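Local coordinates for chemotaxis transducer (PDB 6GCV), which acts as a chemotaxis receptor of Pseudomonas aeruginosa, binding nitrate directly through its PilJ-type ligand-binding domain and thereby mediating nitrate chemotaxis, at residues A26-A38 / P48-R60. Sequence-based numbering, arbitrary orientation.
Sequences AQRMLSQKMAREA and PKALAATIAQYER. With NA (sodium ion), chain E; NO3 (nitrate ion), chain D; ACT (acetate ion), chain G.
Tyr58 lies against the side-chain amide of Gln27, whose plane is only 12° from that of the ring. Gln27 NE2 sits over one ring face, offset toward the rim. The same NE2 donates a nearly straight hydrogen bond to Tyr58 O (3.0 Å), and a water links it to Tyr58 OH. These bonds fix the rotation of the amide. Trp93 of helix 80-103 stacks on Tyr58. Met34 is a knob among Leu51, Thr54, Ile55 and Tyr58. With its CG tucked between backbone N and carbonyl carbon (chi1 62°) and the chain bent at its last torsion, its methyl CE reaches Tyr58 CB at 3.5 Å. The two helices run antiparallel and form the first hairpin of a four-helix bundle, the PilJ-type sensor fold. The axes of the two segments come within 9.2 Å of each other, at 162°. Thr54 completes the knobs-into-holes packing from the other helix, set among Leu30, Lys33, Met34 and Glu37. Its methyl CG2 packs on Leu30 CD2 at 3.8 Å. Its OG1 accepts a hydrogen bond from Lys33 NZ (2.9 Å) and lies 2.8 Å from Glu37 OE1. Lys33 NZ also forms a salt bridge with Glu37 OE2, tying the carboxylate to Thr54. Glu37 binds the sodium ion through its backbone O, and Asp47 also belongs to that site.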
loop_
_atom_site.group_PDB
_atom_site.type_symbol
_atom_site.label_atom_id
_atom_site.label_comp_id
_atom_site.label_asym_id
_atom_site.label_seq_id
_atom_site.Cartn_x
_atom_site.Cartn_y
_atom_site.Cartn_z
ATOM N N ALA A 26 -4.451 0.077 5.124
ATOM C CA ALA A 26 -4.598 -0.592 3.836
ATOM C C ALA A 26 -5.021 0.376 2.730
ATOM O O ALA A 26 -4.745 0.104 1.568
ATOM C CB ALA A 26 -5.537 -1.777 3.939
ATOM N N GLN A 27 -5.664 1.492 3.082
ATOM C CA GLN A 27 -5.981 2.494 2.057
ATOM C C GLN A 27 -4.711 2.956 1.341
ATOM O O GLN A 27 -4.716 3.271 0.153
ATOM C CB GLN A 27 -6.674 3.712 2.659
ATOM C CG GLN A 27 -8.025 3.478 3.313
ATOM C CD GLN A 27 -9.065 3.019 2.318
ATOM O OE1 GLN A 27 -9.007 1.885 1.811
ATOM N NE2 GLN A 27 -10.063 3.887 2.046
ATOM N N ARG A 28 -3.630 3.103 2.105
ATOM C CA ARG A 28 -2.349 3.508 1.541
ATOM C C ARG A 28 -1.936 2.540 0.437
ATOM O O ARG A 28 -1.618 2.936 -0.699
ATOM C CB ARG A 28 -1.253 3.545 2.610
ATOM C CG ARG A 28 -1.539 4.480 3.789
ATOM C CD ARG A 28 -0.406 4.485 4.808
ATOM N NE ARG A 28 -0.260 3.169 5.436
ATOM C CZ ARG A 28 0.438 2.963 6.558
ATOM N NH1 ARG A 28 0.982 3.984 7.198
ATOM N NH2 ARG A 28 0.533 1.738 7.071
ATOM N N MET A 29 -1.982 1.263 0.750
ATOM C CA MET A 29 -1.656 0.230 -0.224
ATOM C C MET A 29 -2.600 0.274 -1.424
ATOM O O MET A 29 -2.135 0.189 -2.574
ATOM C CB MET A 29 -1.702 -1.133 0.448
ATOM C CG MET A 29 -1.403 -2.307 -0.457
ATOM S SD MET A 29 -2.824 -2.862 -1.441
ATOM C CE MET A 29 -3.849 -3.545 -0.173
ATOM N N LEU A 30 -3.906 0.397 -1.148
ATOM C CA LEU A 30 -4.846 0.319 -2.252
ATOM C C LEU A 30 -4.617 1.451 -3.251
ATOM O O LEU A 30 -4.751 1.248 -4.468
ATOM C CB LEU A 30 -6.284 0.312 -1.741
ATOM C CG LEU A 30 -6.690 -0.954 -0.974
ATOM C CD1 LEU A 30 -7.981 -0.734 -0.232
ATOM C CD2 LEU A 30 -6.816 -2.165 -1.875
ATOM N N SER A 31 -4.291 2.638 -2.749
ATOM C CA SER A 31 -4.022 3.750 -3.646
ATOM C C SER A 31 -2.922 3.430 -4.651
ATOM O O SER A 31 -2.952 3.925 -5.775
ATOM C CB SER A 31 -3.697 5.022 -2.841
ATOM O OG SER A 31 -2.373 5.031 -2.301
ATOM N N GLN A 32 -1.941 2.660 -4.207
ATOM C CA GLN A 32 -0.820 2.297 -5.065
ATOM C C GLN A 32 -1.153 1.106 -5.994
ATOM O O GLN A 32 -0.769 1.101 -7.164
ATOM C CB GLN A 32 0.416 2.024 -4.204
ATOM C CG GLN A 32 0.769 3.197 -3.319
ATOM C CD GLN A 32 1.007 4.434 -4.112
ATOM O OE1 GLN A 32 2.020 4.502 -4.807
ATOM N NE2 GLN A 32 0.074 5.393 -4.064
ATOM N N LYS A 33 -1.862 0.132 -5.441
ATOM C CA LYS A 33 -2.312 -1.013 -6.248
ATOM C C LYS A 33 -3.155 -0.576 -7.433
ATOM O O LYS A 33 -2.976 -1.068 -8.557
ATOM C CB LYS A 33 -3.052 -2.023 -5.351
ATOM C CG LYS A 33 -3.490 -3.302 -6.065
ATOM C CD LYS A 33 -3.991 -4.326 -5.056
ATOM C CE LYS A 33 -4.295 -5.657 -5.724
ATOM N NZ LYS A 33 -5.672 -5.642 -6.258
ATOM N N MET A 34 -4.078 0.349 -7.184
ATOM C CA MET A 34 -4.933 0.792 -8.266
ATOM C C MET A 34 -4.119 1.527 -9.336
ATOM O O MET A 34 -4.412 1.412 -10.535
ATOM C CB MET A 34 -6.150 1.574 -7.781
ATOM C CG MET A 34 -5.832 2.826 -7.073
ATOM S SD MET A 34 -7.295 3.593 -6.332
ATOM C CE MET A 34 -7.824 2.624 -4.933
ATOM N N ALA A 35 -3.107 2.279 -8.923
ATOM C CA ALA A 35 -2.268 2.951 -9.906
ATOM C C ALA A 35 -1.530 1.924 -10.780
ATOM O O ALA A 35 -1.455 2.068 -12.000
ATOM C CB ALA A 35 -1.274 3.870 -9.237
ATOM N N ARG A 36 -0.961 0.906 -10.156
ATOM C CA ARG A 36 -0.304 -0.098 -10.947
ATOM C C ARG A 36 -1.247 -0.804 -11.912
ATOM O O ARG A 36 -0.903 -1.052 -13.055
ATOM C CB ARG A 36 0.610 -0.955 -10.135
ATOM C CG ARG A 36 0.083 -1.860 -9.159
ATOM C CD ARG A 36 0.006 -3.285 -9.667
ATOM N NE ARG A 36 -0.325 -4.175 -8.574
ATOM C CZ ARG A 36 -0.804 -5.409 -8.676
ATOM N NH1 ARG A 36 -1.338 -5.826 -9.810
ATOM N NH2 ARG A 36 -0.968 -6.097 -7.525
ATOM N N GLU A 37 -2.451 -1.115 -11.447
ATOM C CA GLU A 37 -3.432 -1.762 -12.325
ATOM C C GLU A 37 -3.811 -0.840 -13.502
ATOM O O GLU A 37 -3.986 -1.338 -14.642
ATOM C CB GLU A 37 -4.657 -2.146 -11.508
ATOM C CG GLU A 37 -4.387 -3.296 -10.573
ATOM C CD GLU A 37 -5.434 -3.536 -9.513
ATOM O OE1 GLU A 37 -6.163 -2.596 -9.171
ATOM O OE2 GLU A 37 -5.515 -4.673 -8.959
ATOM N N ALA A 38 -4.003 0.450 -13.231
ATOM C CA ALA A 38 -4.348 1.381 -14.316
ATOM C C ALA A 38 -3.226 1.516 -15.324
ATOM O O ALA A 38 -3.471 1.584 -16.537
ATOM C CB ALA A 38 -4.735 2.717 -13.732
ATOM N N PRO A 48 -9.619 -4.836 -16.432
ATOM C CA PRO A 48 -10.509 -3.825 -15.873
ATOM C C PRO A 48 -11.254 -4.296 -14.659
ATOM O O PRO A 48 -11.626 -3.470 -13.814
ATOM C CB PRO A 48 -11.450 -3.505 -17.024
ATOM C CG PRO A 48 -10.984 -4.260 -18.203
ATOM C CD PRO A 48 -9.968 -5.243 -17.804
ATOM N N LYS A 49 -11.510 -5.593 -14.556
ATOM C CA LYS A 49 -12.219 -6.114 -13.396
ATOM C C LYS A 49 -11.390 -5.963 -12.133
ATOM O O LYS A 49 -11.912 -5.717 -11.060
ATOM C CB LYS A 49 -12.607 -7.568 -13.612
ATOM C CG LYS A 49 -13.558 -7.744 -14.799
ATOM C CD LYS A 49 -13.887 -9.209 -15.048
ATOM C CE LYS A 49 -12.705 -9.932 -15.660
ATOM N NZ LYS A 49 -13.051 -11.269 -16.167
ATOM N N ALA A 50 -10.090 -6.111 -12.264
ATOM C CA ALA A 50 -9.169 -6.011 -11.118
ATOM C C ALA A 50 -9.112 -4.580 -10.633
ATOM O O ALA A 50 -9.162 -4.329 -9.437
ATOM C CB ALA A 50 -7.787 -6.527 -11.483
ATOM N N LEU A 51 -8.977 -3.639 -11.557
ATOM C CA LEU A 51 -8.970 -2.251 -11.196
ATOM C C LEU A 51 -10.258 -1.863 -10.471
ATOM O O LEU A 51 -10.246 -1.214 -9.441
ATOM C CB LEU A 51 -8.735 -1.368 -12.410
ATOM C CG LEU A 51 -8.757 0.157 -12.165
ATOM C CD1 LEU A 51 -7.750 0.588 -11.137
ATOM C CD2 LEU A 51 -8.551 0.948 -13.449
ATOM N N ALA A 52 -11.401 -2.262 -11.045
ATOM C CA ALA A 52 -12.676 -1.979 -10.410
ATOM C C ALA A 52 -12.731 -2.530 -9.019
ATOM O O ALA A 52 -13.247 -1.871 -8.106
ATOM C CB ALA A 52 -13.842 -2.486 -11.249
ATOM N N ALA A 53 -12.278 -3.766 -8.839
ATOM C CA ALA A 53 -12.348 -4.376 -7.518
ATOM C C ALA A 53 -11.491 -3.641 -6.493
ATOM O O ALA A 53 -11.887 -3.482 -5.327
ATOM C CB ALA A 53 -11.962 -5.829 -7.620
ATOM N N THR A 54 -10.303 -3.199 -6.902
ATOM C CA THR A 54 -9.419 -2.460 -5.989
ATOM C C THR A 54 -10.023 -1.116 -5.587
ATOM O O THR A 54 -10.011 -0.725 -4.407
ATOM C CB THR A 54 -8.021 -2.273 -6.614
ATOM O OG1 THR A 54 -7.539 -3.576 -6.976
ATOM C CG2 THR A 54 -7.096 -1.614 -5.657
ATOM N N ILE A 55 -10.573 -0.407 -6.568
ATOM C CA ILE A 55 -11.260 0.851 -6.302
ATOM C C ILE A 55 -12.435 0.611 -5.342
ATOM O O ILE A 55 -12.626 1.373 -4.402
ATOM C CB ILE A 55 -11.715 1.512 -7.610
ATOM C CG1 ILE A 55 -10.492 1.978 -8.407
ATOM C CG2 ILE A 55 -12.682 2.649 -7.343
ATOM C CD1 ILE A 55 -10.788 2.477 -9.781
ATOM N N ALA A 56 -13.187 -0.464 -5.550
ATOM C CA ALA A 56 -14.316 -0.787 -4.678
ATOM C C ALA A 56 -13.867 -1.074 -3.261
ATOM O O ALA A 56 -14.509 -0.638 -2.302
ATOM C CB ALA A 56 -15.124 -1.952 -5.225
ATOM N N GLN A 57 -12.734 -1.763 -3.102
ATOM C CA GLN A 57 -12.214 -2.004 -1.734
ATOM C C GLN A 57 -11.892 -0.671 -1.044
ATOM O O GLN A 57 -12.196 -0.477 0.153
ATOM C CB GLN A 57 -10.989 -2.897 -1.771
ATOM C CG GLN A 57 -11.211 -4.331 -2.140
ATOM C CD GLN A 57 -11.838 -5.178 -1.060
ATOM O OE1 GLN A 57 -12.204 -4.735 0.038
ATOM N NE2 GLN A 57 -11.988 -6.443 -1.391
ATOM N N TYR A 58 -11.237 0.228 -1.769
ATOM C CA TYR A 58 -10.903 1.531 -1.216
ATOM C C TYR A 58 -12.171 2.279 -0.792
ATOM O O TYR A 58 -12.255 2.855 0.299
ATOM C CB TYR A 58 -10.079 2.364 -2.213
ATOM C CG TYR A 58 -9.822 3.774 -1.732
ATOM C CD1 TYR A 58 -10.766 4.750 -1.827
ATOM C CD2 TYR A 58 -8.656 4.092 -1.072
ATOM C CE1 TYR A 58 -10.592 5.988 -1.252
ATOM C CE2 TYR A 58 -8.435 5.364 -0.555
ATOM C CZ TYR A 58 -9.429 6.304 -0.641
ATOM O OH TYR A 58 -9.244 7.556 -0.075
ATOM N N GLU A 59 -13.177 2.270 -1.666
ATOM C CA GLU A 59 -14.389 3.054 -1.383
ATOM C C GLU A 59 -15.173 2.425 -0.275
ATOM O O GLU A 59 -15.811 3.141 0.508
ATOM C CB GLU A 59 -15.213 3.220 -2.636
ATOM C CG GLU A 59 -14.553 4.144 -3.651
ATOM C CD GLU A 59 -15.444 4.697 -4.710
ATOM O OE1 GLU A 59 -16.662 4.393 -4.732
ATOM O OE2 GLU A 59 -14.964 5.544 -5.468
ATOM N N ARG A 60 -15.162 1.101 -0.156
ATOM C CA ARG A 60 -15.871 0.425 0.913
ATOM C C ARG A 60 -15.236 0.822 2.243
ATOM O O ARG A 60 -15.915 1.178 3.212
ATOM C CB ARG A 60 -15.774 -1.094 0.686
ATOM C CG ARG A 60 -16.480 -1.953 1.690
ATOM C CD ARG A 60 -16.567 -3.377 1.198
ATOM N NE ARG A 60 -15.303 -4.097 1.196
ATOM C CZ ARG A 60 -14.870 -4.871 2.211
ATOM N NH1 ARG A 60 -15.527 -4.956 3.334
ATOM N NH2 ARG A 60 -13.750 -5.567 2.123
HETATM NA NA NA E . -4.782 -4.173 -14.663
HETATM N N NO3 D . -0.628 -0.364 4.554
HETATM O O1 NO3 D . -0.815 -0.500 5.775
HETATM O O2 NO3 D . -1.064 -1.251 3.721
HETATM O O3 NO3 D . 0.006 0.606 4.021
HETATM C C ACT G . -4.355 -7.768 -9.651
HETATM O O ACT G . -3.366 -8.551 -9.825
HETATM O OXT ACT G . -4.356 -6.582 -10.140
HETATM C CH3 ACT G . -5.434 -8.125 -8.676
HETATM O O HOH W 1 -9.885 6.660 2.857
HETATM O O HOH W 2 -3.938 -6.160 -12.853
#